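Local coordinates for DNA repair protein RecO (Deinococcus radiodurans, PDB 1U5K), which is probably involved in DNA repair and in recombination by the RecF pathway, and carries a zinc ion bound by four cysteines, at residues L80-E85 with G122-P127; Y89-L94 with L235-V240; D128-A133 with A209-L214. One frame throughout, in Å; residues are numbered along the deposited sequence.

Interaction 1: residues L80-E85 with G122-P127; sequences LPTLAE and GVAHQP
Leu80 CD2 comes obliquely to the His125 imidazole, 3.5 Å from His125 NE2, and the two side chains cross at about a right angle. One face of the ring is taken by its own chain neighbour: Ala124 CB stands 4.0 Å above the plane of the His125 ring, over its centre. That methyl is shared, since the leucines of 80-85 also pack on it. Leu80 CD2 lies 3.9 Å from Ala124 CB. With Leu80 CG anti to the carbonyl carbon (chi1 -60°), the branch point lies on the His125 side, and CD2 makes the contact. Leu83 CD2 reaches Ala124 CB at 3.7 Å, and the same Leu83 methyl lies 3.8 Å from Val123 CG1. A single branch of Leu83 thus bridges two successive helix residues.

Thr82 is less certain. Its CG2 is modelled too close to Ala124 O, with chi1 at an unusual -114°, so the placement of this methyl is doubtful. The Ala124 carbonyl accepts from a water that lies 2.8 Å from Ala124 O. Thr82 OG1 reaches that water only weakly.

Residues 80-85 lie on the connection from strand 69-78, the last strand of the N-terminal OB-fold domain, into the helices of the C-terminal part, and the contact packs this connection on the end of helix 110-125. Arg88 of helix 86-102 ties both segments: its NE forms a salt bridge with Glu85 OE1, and its NH1 bonds the carbonyls of Val123 and Gln126. Chemically, the direct contact is apolar, methyl against methyl and methyl against ring. The fit therefore probably rests on shape: Ala124, with only a methyl, is consistent with the close approach of the turn, while water and Arg88 serve carbonyls at the helix end.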
ATOM      1  N   LEU A  80      20.536  15.025   1.360  1.00 33.43           N
ATOM      2  CA  LEU A  80      20.409  15.325  -0.061  1.00 33.12           C
ATOM      3  C   LEU A  80      19.211  16.267  -0.202  1.00 32.49           C
ATOM      4  O   LEU A  80      18.080  15.817  -0.411  1.00 32.32           O
ATOM      5  CB  LEU A  80      20.236  14.030  -0.859  1.00 32.21           C
ATOM      6  CG  LEU A  80      21.351  12.985  -0.791  1.00 32.22           C
ATOM      7  CD1 LEU A  80      20.873  11.544  -1.048  1.00 33.59           C
ATOM      8  CD2 LEU A  80      22.460  13.301  -1.787  1.00 33.51           C
ATOM      9  N   PRO A  81      19.449  17.571  -0.068  1.00 33.11           N
ATOM     10  CA  PRO A  81      18.367  18.567  -0.023  1.00 32.87           C
ATOM     11  C   PRO A  81      17.502  18.597  -1.279  1.00 31.98           C
ATOM     12  O   PRO A  81      16.351  18.990  -1.318  1.00 32.88           O
ATOM     13  CB  PRO A  81      19.094  19.914   0.114  1.00 34.18           C
ATOM     14  CG  PRO A  81      20.536  19.642   0.257  1.00 34.98           C
ATOM     15  CD  PRO A  81      20.794  18.160   0.094  1.00 34.76           C
ATOM     16  N   THR A  82      18.091  18.130  -2.369  1.00 31.54           N
ATOM     17  CA  THR A  82      17.458  18.114  -3.675  1.00 32.25           C
ATOM     18  C   THR A  82      16.336  17.062  -3.778  1.00 31.63           C
ATOM     19  O   THR A  82      15.415  17.167  -4.597  1.00 31.33           O
ATOM     20  CB  THR A  82      18.730  17.871  -4.514  1.00 34.27           C
ATOM     21  OG1 THR A  82      19.090  18.972  -5.365  1.00 39.02           O
ATOM     22  CG2 THR A  82      18.834  16.569  -5.203  1.00 30.61           C
ATOM     23  N   LEU A  83      16.392  16.050  -2.919  1.00 30.25           N
ATOM     24  CA  LEU A  83      15.277  15.124  -2.714  1.00 30.24           C
ATOM     25  C   LEU A  83      13.970  15.769  -2.283  1.00 31.26           C
ATOM     26  O   LEU A  83      12.918  15.136  -2.353  1.00 31.60           O
ATOM     27  CB  LEU A  83      15.671  13.997  -1.761  1.00 29.73           C
ATOM     28  CG  LEU A  83      16.751  13.041  -2.260  1.00 26.50           C
ATOM     29  CD1 LEU A  83      17.044  11.906  -1.280  1.00 28.02           C
ATOM     30  CD2 LEU A  83      16.425  12.523  -3.657  1.00 28.37           C
ATOM     31  N   ALA A  84      13.999  17.038  -1.882  1.00 32.76           N
ATOM     32  CA  ALA A  84      12.757  17.769  -1.646  1.00 33.17           C
ATOM     33  C   ALA A  84      12.035  18.146  -2.939  1.00 33.20           C
ATOM     34  O   ALA A  84      10.838  18.424  -2.935  1.00 34.01           O
ATOM     35  CB  ALA A  84      12.997  18.993  -0.772  1.00 33.92           C
ATOM     36  N   GLU A  85      12.719  18.100  -4.074  1.00 33.32           N
ATOM     37  CA  GLU A  85      12.034  18.270  -5.347  1.00 33.87           C
ATOM     38  C   GLU A  85      11.061  17.097  -5.537  1.00 34.29           C
ATOM     39  O   GLU A  85      11.471  15.945  -5.402  1.00 33.40           O
ATOM     40  CB  GLU A  85      13.033  18.344  -6.502  1.00 33.93           C
ATOM     41  CG  GLU A  85      14.045  19.480  -6.464  1.00 36.41           C
ATOM     42  CD  GLU A  85      15.120  19.320  -7.526  1.00 37.61           C
ATOM     43  OE1 GLU A  85      14.852  18.684  -8.568  1.00 39.58           O
ATOM     44  OE2 GLU A  85      16.249  19.819  -7.330  1.00 41.46           O
ATOM     45  N   GLY A 122      22.102   9.139  -6.963  1.00 25.14           N
ATOM     46  CA  GLY A 122      21.659   9.226  -8.342  1.00 24.15           C
ATOM     47  C   GLY A 122      20.322   9.899  -8.567  1.00 24.08           C
ATOM     48  O   GLY A 122      20.181  10.701  -9.491  1.00 23.81           O
ATOM     49  N   VAL A 123      19.327   9.576  -7.744  1.00 23.34           N
ATOM     50  CA  VAL A 123      18.009  10.177  -7.875  1.00 24.03           C
ATOM     51  C   VAL A 123      18.099  11.648  -7.491  1.00 24.76           C
ATOM     52  O   VAL A 123      17.375  12.489  -8.020  1.00 25.03           O
ATOM     53  CB  VAL A 123      16.975   9.437  -7.005  1.00 23.71           C
ATOM     54  CG1 VAL A 123      15.756  10.277  -6.710  1.00 24.80           C
ATOM     55  CG2 VAL A 123      16.581   8.120  -7.660  1.00 24.61           C
ATOM     56  N   ALA A 124      18.975  11.945  -6.539  1.00 26.20           N
ATOM     57  CA  ALA A 124      19.140  13.316  -6.071  1.00 27.47           C
ATOM     58  C   ALA A 124      19.884  14.179  -7.097  1.00 27.99           C
ATOM     59  O   ALA A 124      19.599  15.370  -7.189  1.00 26.80           O
ATOM     60  CB  ALA A 124      19.883  13.337  -4.754  1.00 28.33           C
ATOM     61  N   HIS A 125      20.815  13.597  -7.848  1.00 28.38           N
ATOM     62  CA  HIS A 125      21.739  14.385  -8.676  1.00 29.16           C
ATOM     63  C   HIS A 125      21.660  14.261 -10.189  1.00 30.72           C
ATOM     64  O   HIS A 125      22.124  15.166 -10.893  1.00 31.79           O
ATOM     65  CB  HIS A 125      23.172  14.076  -8.267  1.00 27.46           C
ATOM     66  CG  HIS A 125      23.440  14.370  -6.829  1.00 28.92           C
ATOM     67  ND1 HIS A 125      23.028  15.543  -6.240  1.00 31.92           N
ATOM     68  CD2 HIS A 125      24.025  13.638  -5.852  1.00 30.63           C
ATOM     69  CE1 HIS A 125      23.396  15.543  -4.972  1.00 33.22           C
ATOM     70  NE2 HIS A 125      23.991  14.395  -4.707  1.00 28.75           N
ATOM     71  N   GLN A 126      21.109  13.160 -10.692  1.00 31.96           N
ATOM     72  CA  GLN A 126      21.112  12.869 -12.123  1.00 32.62           C
ATOM     73  C   GLN A 126      19.914  13.452 -12.882  1.00 33.24           C
ATOM     74  O   GLN A 126      18.851  13.686 -12.299  1.00 32.67           O
ATOM     75  CB  GLN A 126      21.247  11.366 -12.400  1.00 32.99           C
ATOM     76  CG  GLN A 126      22.498  10.667 -11.886  1.00 36.06           C
ATOM     77  CD  GLN A 126      23.822  11.071 -12.538  1.00 40.70           C
ATOM     78  OE1 GLN A 126      24.765  10.280 -12.544  1.00 40.20           O
ATOM     79  NE2 GLN A 126      23.904  12.286 -13.064  1.00 44.13           N
ATOM     80  N   PRO A 127      20.100  13.796 -14.156  1.00 33.14           N
ATOM     81  CA  PRO A 127      19.014  14.353 -14.970  1.00 33.70           C
ATOM     82  C   PRO A 127      17.757  13.483 -15.125  1.00 31.92           C
ATOM     83  O   PRO A 127      16.693  14.068 -15.267  1.00 31.81           O
ATOM     84  CB  PRO A 127      19.658  14.605 -16.343  1.00 34.09           C
ATOM     85  CG  PRO A 127      21.121  14.342 -16.237  1.00 34.05           C
ATOM     86  CD  PRO A 127      21.399  13.890 -14.841  1.00 35.13           C
TER
HETATM   87  O   HOH W   1      20.074  17.793  -8.490  1.00 36.13           O

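Interaction 2: residues Y89-L94 with L235-V240; sequences YAFAHL and LVPSGV
Leu235 lays one methyl over a face of the His93 imidazole, in a CH-pi contact between the C-terminal loop 235-240 and helix 86-102 of the helical part of RecO. Leu235 CD1 sits 3.7 Å from the centroid of the His93 ring, 20° off the normal, and the two side chains cross at about a right angle. His93 CG is anti to the backbone N (chi1 -166°), beside the carbonyl carbon; from there the ring offers one face to Leu235 CD1. An alanine in place of His93 would probably leave Leu235 CD1 without the ring face it rests on and open a gap there. One residue on, Leu94 and Leu235 run past each other in opposite directions, with Leu94 CB and Leu235 CB 3.9 Å apart. Leu94 CD1 also touches Val236 CG2. Farther along the loop, Pro237 crosses Phe91 at about a right angle and meets the edge of its ring, Pro237 CG lying 3.8 Å from Phe91 CE2. The second subunit packs here too, its Pro81 on His93 and its Ala84 on Leu235. Between the backbones, a water donates to Leu235 O at 2.8 Å and, weakly, to Ala90 O.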
ATOM      1  N   TYR A  89      11.925  13.203  -4.892  1.00 26.04           N
ATOM      2  CA  TYR A  89      11.357  12.595  -3.704  1.00 25.45           C
ATOM      3  C   TYR A  89      10.637  11.292  -4.046  1.00 24.07           C
ATOM      4  O   TYR A  89      10.844  10.289  -3.372  1.00 23.98           O
ATOM      5  CB  TYR A  89      10.411  13.559  -2.989  1.00 25.95           C
ATOM      6  CG  TYR A  89       9.957  13.090  -1.639  1.00 26.63           C
ATOM      7  CD1 TYR A  89      10.532  13.593  -0.480  1.00 33.84           C
ATOM      8  CD2 TYR A  89       8.899  12.183  -1.509  1.00 32.86           C
ATOM      9  CE1 TYR A  89      10.096  13.185   0.764  1.00 31.79           C
ATOM     10  CE2 TYR A  89       8.446  11.774  -0.266  1.00 31.50           C
ATOM     11  CZ  TYR A  89       9.049  12.299   0.867  1.00 36.86           C
ATOM     12  OH  TYR A  89       8.651  11.914   2.131  1.00 37.75           O
ATOM     13  N   ALA A  90       9.836  11.311  -5.103  1.00 23.73           N
ATOM     14  CA  ALA A  90       9.022  10.178  -5.516  1.00 24.05           C
ATOM     15  C   ALA A  90       9.873   8.959  -5.833  1.00 23.40           C
ATOM     16  O   ALA A  90       9.509   7.858  -5.448  1.00 22.80           O
ATOM     17  CB  ALA A  90       8.115  10.548  -6.698  1.00 24.40           C
ATOM     18  N   PHE A  91      10.999   9.151  -6.517  1.00 22.90           N
ATOM     19  CA  PHE A  91      11.901   8.065  -6.861  1.00 23.01           C
ATOM     20  C   PHE A  91      12.739   7.595  -5.669  1.00 22.33           C
ATOM     21  O   PHE A  91      12.942   6.388  -5.545  1.00 23.77           O
ATOM     22  CB  PHE A  91      12.714   8.383  -8.123  1.00 22.62           C
ATOM     23  CG  PHE A  91      11.901   8.293  -9.387  1.00 24.69           C
ATOM     24  CD1 PHE A  91      11.613   9.422 -10.139  1.00 24.44           C
ATOM     25  CD2 PHE A  91      11.366   7.074  -9.800  1.00 24.26           C
ATOM     26  CE1 PHE A  91      10.783   9.342 -11.264  1.00 27.94           C
ATOM     27  CE2 PHE A  91      10.583   6.990 -10.942  1.00 27.46           C
ATOM     28  CZ  PHE A  91      10.266   8.129 -11.680  1.00 27.05           C
ATOM     29  N   ALA A  92      13.185   8.496  -4.791  1.00 21.66           N
ATOM     30  CA  ALA A  92      13.831   8.127  -3.537  1.00 20.76           C
ATOM     31  C   ALA A  92      12.892   7.231  -2.732  1.00 20.61           C
ATOM     32  O   ALA A  92      13.303   6.219  -2.174  1.00 20.14           O
ATOM     33  CB  ALA A  92      14.241   9.363  -2.696  1.00 22.00           C
ATOM     34  N   HIS A  93      11.624   7.618  -2.671  1.00 21.08           N
ATOM     35  CA  HIS A  93      10.606   6.910  -1.906  1.00 20.76           C
ATOM     36  C   HIS A  93      10.346   5.510  -2.471  1.00 20.86           C
ATOM     37  O   HIS A  93      10.251   4.547  -1.719  1.00 21.50           O
ATOM     38  CB  HIS A  93       9.368   7.776  -1.940  1.00 20.97           C
ATOM     39  CG  HIS A  93       8.291   7.420  -0.966  1.00 21.95           C
ATOM     40  ND1 HIS A  93       8.531   6.787   0.233  1.00 29.28           N
ATOM     41  CD2 HIS A  93       6.963   7.683  -0.995  1.00 23.54           C
ATOM     42  CE1 HIS A  93       7.395   6.656   0.892  1.00 26.29           C
ATOM     43  NE2 HIS A  93       6.425   7.161   0.155  1.00 26.63           N
ATOM     44  N   LEU A  94      10.277   5.398  -3.791  1.00 20.50           N
ATOM     45  CA  LEU A  94      10.219   4.108  -4.453  1.00 20.91           C
ATOM     46  C   LEU A  94      11.413   3.222  -4.085  1.00 20.91           C
ATOM     47  O   LEU A  94      11.216   2.067  -3.724  1.00 20.17           O
ATOM     48  CB  LEU A  94      10.072   4.277  -5.961  1.00 20.54           C
ATOM     49  CG  LEU A  94      10.161   3.048  -6.859  1.00 21.34           C
ATOM     50  CD1 LEU A  94       9.140   2.007  -6.454  1.00 25.79           C
ATOM     51  CD2 LEU A  94       9.933   3.490  -8.288  1.00 23.22           C
ATOM     52  N   LEU A 235       4.196   3.227  -5.763  1.00 22.70           N
ATOM     53  CA  LEU A 235       5.111   4.263  -6.200  1.00 23.03           C
ATOM     54  C   LEU A 235       5.718   4.102  -7.593  1.00 23.84           C
ATOM     55  O   LEU A 235       6.488   4.959  -8.030  1.00 22.94           O
ATOM     56  CB  LEU A 235       6.220   4.419  -5.161  1.00 23.71           C
ATOM     57  CG  LEU A 235       5.713   4.671  -3.749  1.00 21.82           C
ATOM     58  CD1 LEU A 235       6.869   4.661  -2.770  1.00 22.36           C
ATOM     59  CD2 LEU A 235       4.851   5.923  -3.615  1.00 24.61           C
ATOM     60  N   VAL A 236       5.383   3.028  -8.302  1.00 23.79           N
ATOM     61  CA  VAL A 236       5.905   2.847  -9.656  1.00 24.87           C
ATOM     62  C   VAL A 236       5.243   3.884 -10.565  1.00 25.55           C
ATOM     63  O   VAL A 236       4.060   4.140 -10.376  1.00 26.42           O
ATOM     64  CB  VAL A 236       5.638   1.405 -10.116  1.00 23.86           C
ATOM     65  CG1 VAL A 236       6.001   1.206 -11.577  1.00 26.87           C
ATOM     66  CG2 VAL A 236       6.442   0.443  -9.267  1.00 25.10           C
ATOM     67  N   PRO A 237       5.953   4.556 -11.471  1.00 29.58           N
ATOM     68  CA  PRO A 237       5.325   5.603 -12.291  1.00 32.46           C
ATOM     69  C   PRO A 237       4.023   5.115 -12.923  1.00 35.92           C
ATOM     70  O   PRO A 237       4.009   4.028 -13.498  1.00 35.51           O
ATOM     71  CB  PRO A 237       6.348   5.868 -13.400  1.00 31.92           C
ATOM     72  CG  PRO A 237       7.661   5.504 -12.797  1.00 31.20           C
ATOM     73  CD  PRO A 237       7.381   4.408 -11.796  1.00 28.35           C
ATOM     74  N   SER A 238       2.963   5.899 -12.764  1.00 40.20           N
ATOM     75  CA  SER A 238       1.599   5.515 -13.117  1.00 43.95           C
ATOM     76  C   SER A 238       0.720   6.679 -13.590  1.00 46.05           C
ATOM     77  O   SER A 238      -0.510   6.564 -13.597  1.00 45.72           O
ATOM     78  CB  SER A 238       0.951   4.872 -11.889  1.00 44.06           C
ATOM     79  OG  SER A 238       1.803   3.856 -11.378  1.00 48.21           O
ATOM     80  N   GLY A 239       1.353   7.779 -13.989  1.00 48.72           N
ATOM     81  CA  GLY A 239       0.663   8.984 -14.409  1.00 51.74           C
ATOM     82  C   GLY A 239       1.158  10.246 -13.725  1.00 54.38           C
ATOM     83  O   GLY A 239       1.710  10.193 -12.625  1.00 53.23           O
ATOM     84  N   VAL A 240       0.934  11.382 -14.383  1.00 58.00           N
ATOM     85  CA  VAL A 240       1.215  12.696 -13.807  1.00 61.57           C
ATOM     86  C   VAL A 240      -0.090  13.381 -13.388  1.00 64.53           C
ATOM     87  O   VAL A 240      -0.965  13.570 -14.235  1.00 64.08           O
ATOM     88  CB  VAL A 240       1.992  13.559 -14.807  1.00 61.78           C
TER
HETATM   89  O   HOH W   2       6.942   7.460  -6.905  1.00 31.76           O

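Interaction 3: residues D128-A133 with A209-L214; sequences DPEWVA and ADRPAL
Arg211 grips Asp128 end-on with two nitrogens, the side chains meeting tip to tip and their flat groups nearly coplanar, 22° apart. The Arg211 chain is extended from CG to NE (chi2 179°), which lets it span the distance from its helix. Arg211 NH2 donates to Asp128 OD2 at 2.8 Å, on the syn side of the carboxylate. Arg211 NH1 gives a 3.0 Å bond to the syn lone pair of Asp128 OD1. Glu130 OE1 also lies 3.0 Å from Arg211 NH1, but here the donor stands above the carboxylate plane. The two carboxylates probably balance the charge of this buried guanidinium, and three of their oxygens fix its rotation. Asp128 is also the N-cap of helix 129-141, its OD1 accepting weakly from Trp131 N. Glu130 OE2 turns to Trp215 NE1, and Arg211 NE to Val206 O.

Trp131 lies against one face of the guanidinium, CE3 3.8 Å from the Arg211 plane and toward the rim, the two planes 33° apart. Leu214 CD1 touches the indole edge at Trp131 CZ3. The contact ties the N-terminal turns of helices 129-141 and 211-225, with Phe91 of helix 86-102 against Glu130 and Phe189 of helix 184-192 against Trp131 and Leu214.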
ATOM      1  N   ASP A 128      17.867  12.159 -15.066  1.00 30.39           N
ATOM      2  CA  ASP A 128      16.779  11.232 -15.345  1.00 29.44           C
ATOM      3  C   ASP A 128      16.630  10.276 -14.145  1.00 28.75           C
ATOM      4  O   ASP A 128      17.142   9.152 -14.145  1.00 26.85           O
ATOM      5  CB  ASP A 128      17.139  10.496 -16.633  1.00 28.69           C
ATOM      6  CG  ASP A 128      16.004   9.672 -17.187  1.00 31.65           C
ATOM      7  OD1 ASP A 128      14.986   9.439 -16.497  1.00 32.09           O
ATOM      8  OD2 ASP A 128      16.096   9.208 -18.340  1.00 30.07           O
ATOM      9  N   PRO A 129      15.994  10.749 -13.082  1.00 27.78           N
ATOM     10  CA  PRO A 129      15.862   9.917 -11.883  1.00 27.35           C
ATOM     11  C   PRO A 129      15.027   8.660 -12.103  1.00 26.56           C
ATOM     12  O   PRO A 129      15.383   7.676 -11.460  1.00 26.17           O
ATOM     13  CB  PRO A 129      15.306  10.865 -10.825  1.00 25.75           C
ATOM     14  CG  PRO A 129      14.651  11.897 -11.595  1.00 28.51           C
ATOM     15  CD  PRO A 129      15.455  12.107 -12.861  1.00 28.74           C
ATOM     16  N   GLU A 130      14.053   8.648 -13.011  1.00 26.93           N
ATOM     17  CA  GLU A 130      13.338   7.412 -13.310  1.00 26.54           C
ATOM     18  C   GLU A 130      14.332   6.348 -13.765  1.00 26.51           C
ATOM     19  O   GLU A 130      14.243   5.188 -13.345  1.00 24.07           O
ATOM     20  CB  GLU A 130      12.241   7.577 -14.367  1.00 26.42           C
ATOM     21  CG  GLU A 130      11.490   6.268 -14.567  1.00 27.05           C
ATOM     22  CD  GLU A 130      10.535   6.249 -15.736  1.00 29.28           C
ATOM     23  OE1 GLU A 130      10.711   7.122 -16.598  1.00 30.73           O
ATOM     24  OE2 GLU A 130       9.606   5.408 -15.806  1.00 32.59           O
ATOM     25  N   TRP A 131      15.281   6.745 -14.613  1.00 25.31           N
ATOM     26  CA  TRP A 131      16.237   5.805 -15.176  1.00 25.52           C
ATOM     27  C   TRP A 131      17.185   5.296 -14.085  1.00 25.54           C
ATOM     28  O   TRP A 131      17.558   4.117 -14.069  1.00 25.75           O
ATOM     29  CB  TRP A 131      17.018   6.359 -16.375  1.00 26.23           C
ATOM     30  CG  TRP A 131      17.862   5.311 -17.017  1.00 23.10           C
ATOM     31  CD1 TRP A 131      19.214   5.311 -17.123  1.00 25.74           C
ATOM     32  CD2 TRP A 131      17.417   4.089 -17.615  1.00 27.48           C
ATOM     33  NE1 TRP A 131      19.640   4.158 -17.732  1.00 26.54           N
ATOM     34  CE2 TRP A 131      18.557   3.394 -18.061  1.00 26.02           C
ATOM     35  CE3 TRP A 131      16.160   3.506 -17.824  1.00 28.17           C
ATOM     36  CZ2 TRP A 131      18.488   2.147 -18.687  1.00 24.52           C
ATOM     37  CZ3 TRP A 131      16.094   2.266 -18.401  1.00 24.95           C
ATOM     38  CH2 TRP A 131      17.247   1.613 -18.863  1.00 24.65           C
ATOM     39  N   VAL A 132      17.593   6.180 -13.183  1.00 24.10           N
ATOM     40  CA  VAL A 132      18.394   5.743 -12.039  1.00 24.31           C
ATOM     41  C   VAL A 132      17.632   4.647 -11.287  1.00 23.27           C
ATOM     42  O   VAL A 132      18.186   3.596 -10.960  1.00 23.05           O
ATOM     43  CB  VAL A 132      18.757   6.912 -11.111  1.00 24.08           C
ATOM     44  CG1 VAL A 132      19.569   6.470  -9.910  1.00 23.19           C
ATOM     45  CG2 VAL A 132      19.572   7.979 -11.855  1.00 28.36           C
ATOM     46  N   ALA A 133      16.353   4.880 -11.023  1.00 23.38           N
ATOM     47  CA  ALA A 133      15.574   3.932 -10.230  1.00 22.60           C
ATOM     48  C   ALA A 133      15.370   2.602 -10.944  1.00 23.03           C
ATOM     49  O   ALA A 133      15.485   1.563 -10.298  1.00 22.83           O
ATOM     50  CB  ALA A 133      14.240   4.543  -9.807  1.00 23.07           C
ATOM     51  N   ALA A 209       9.101   5.566 -23.765  1.00 36.27           N
ATOM     52  CA  ALA A 209       7.998   4.769 -24.282  1.00 36.02           C
ATOM     53  C   ALA A 209       8.167   3.309 -23.879  1.00 35.02           C
ATOM     54  O   ALA A 209       7.166   2.640 -23.681  1.00 35.45           O
ATOM     55  CB  ALA A 209       7.902   4.878 -25.805  1.00 37.00           C
ATOM     56  N   ASP A 210       9.397   2.810 -23.786  1.00 33.63           N
ATOM     57  CA  ASP A 210       9.654   1.415 -23.443  1.00 33.68           C
ATOM     58  C   ASP A 210       9.762   1.097 -21.952  1.00 31.77           C
ATOM     59  O   ASP A 210       9.875  -0.064 -21.559  1.00 31.76           O
ATOM     60  CB  ASP A 210      10.919   0.925 -24.145  1.00 34.10           C
ATOM     61  CG  ASP A 210      10.771   0.878 -25.655  1.00 36.38           C
ATOM     62  OD1 ASP A 210       9.699   0.497 -26.171  1.00 39.62           O
ATOM     63  OD2 ASP A 210      11.695   1.243 -26.406  1.00 46.89           O
ATOM     64  N   ARG A 211       9.655   2.114 -21.111  1.00 29.61           N
ATOM     65  CA  ARG A 211       9.872   1.909 -19.689  1.00 28.80           C
ATOM     66  C   ARG A 211       8.734   1.209 -18.951  1.00 29.24           C
ATOM     67  O   ARG A 211       9.034   0.408 -18.073  1.00 28.75           O
ATOM     68  CB  ARG A 211      10.267   3.213 -19.013  1.00 28.41           C
ATOM     69  CG  ARG A 211      11.641   3.694 -19.407  1.00 26.66           C
ATOM     70  CD  ARG A 211      11.993   5.000 -18.750  1.00 28.20           C
ATOM     71  NE  ARG A 211      13.182   5.558 -19.372  1.00 29.35           N
ATOM     72  CZ  ARG A 211      13.840   6.639 -18.977  1.00 29.09           C
ATOM     73  NH1 ARG A 211      13.423   7.331 -17.930  1.00 28.97           N
ATOM     74  NH2 ARG A 211      14.950   6.986 -19.616  1.00 29.34           N
ATOM     75  N   PRO A 212       7.469   1.485 -19.259  1.00 28.70           N
ATOM     76  CA  PRO A 212       6.378   0.755 -18.599  1.00 29.23           C
ATOM     77  C   PRO A 212       6.574  -0.761 -18.671  1.00 28.59           C
ATOM     78  O   PRO A 212       6.321  -1.434 -17.674  1.00 29.00           O
ATOM     79  CB  PRO A 212       5.121   1.266 -19.318  1.00 29.04           C
ATOM     80  CG  PRO A 212       5.509   2.667 -19.703  1.00 29.12           C
ATOM     81  CD  PRO A 212       6.949   2.529 -20.156  1.00 29.60           C
ATOM     82  N   ALA A 213       7.058  -1.289 -19.791  1.00 27.85           N
ATOM     83  CA  ALA A 213       7.381  -2.708 -19.916  1.00 26.72           C
ATOM     84  C   ALA A 213       8.395  -3.190 -18.873  1.00 25.48           C
ATOM     85  O   ALA A 213       8.223  -4.256 -18.270  1.00 24.33           O
ATOM     86  CB  ALA A 213       7.896  -3.002 -21.301  1.00 27.03           C
ATOM     87  N   LEU A 214       9.434  -2.385 -18.668  1.00 23.41           N
ATOM     88  CA  LEU A 214      10.450  -2.639 -17.652  1.00 22.29           C
ATOM     89  C   LEU A 214       9.921  -2.608 -16.216  1.00 21.85           C
ATOM     90  O   LEU A 214      10.267  -3.490 -15.426  1.00 21.83           O
ATOM     91  CB  LEU A 214      11.624  -1.682 -17.802  1.00 22.90           C
ATOM     92  CG  LEU A 214      12.376  -1.781 -19.131  1.00 24.10           C
ATOM     93  CD1 LEU A 214      13.500  -0.760 -19.175  1.00 27.48           C
ATOM     94  CD2 LEU A 214      12.953  -3.185 -19.245  1.00 24.52           C
TER

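The three contacts lie close together in the helical part of the chain. Interactions 2 and 3 have centres about 11 Å apart, interactions 1 and 2 about 13 Å, and interactions 1 and 3 about 16 Å. Phe91 joins them: its CZ lies 3.4 Å from Glu130 CB of interaction 3, and Val123 CG1 of interaction 1 lies 3.9 Å from Phe91 CB. Pro237 also rests on Glu130, linking the C-terminal loop to the salt-bridge network. Val132 packs on Gly122 and Gln126, bringing interaction 3 against interaction 1. All three lie away from the zinc site formed by Cys153, Cys156, Cys173 and Cys176.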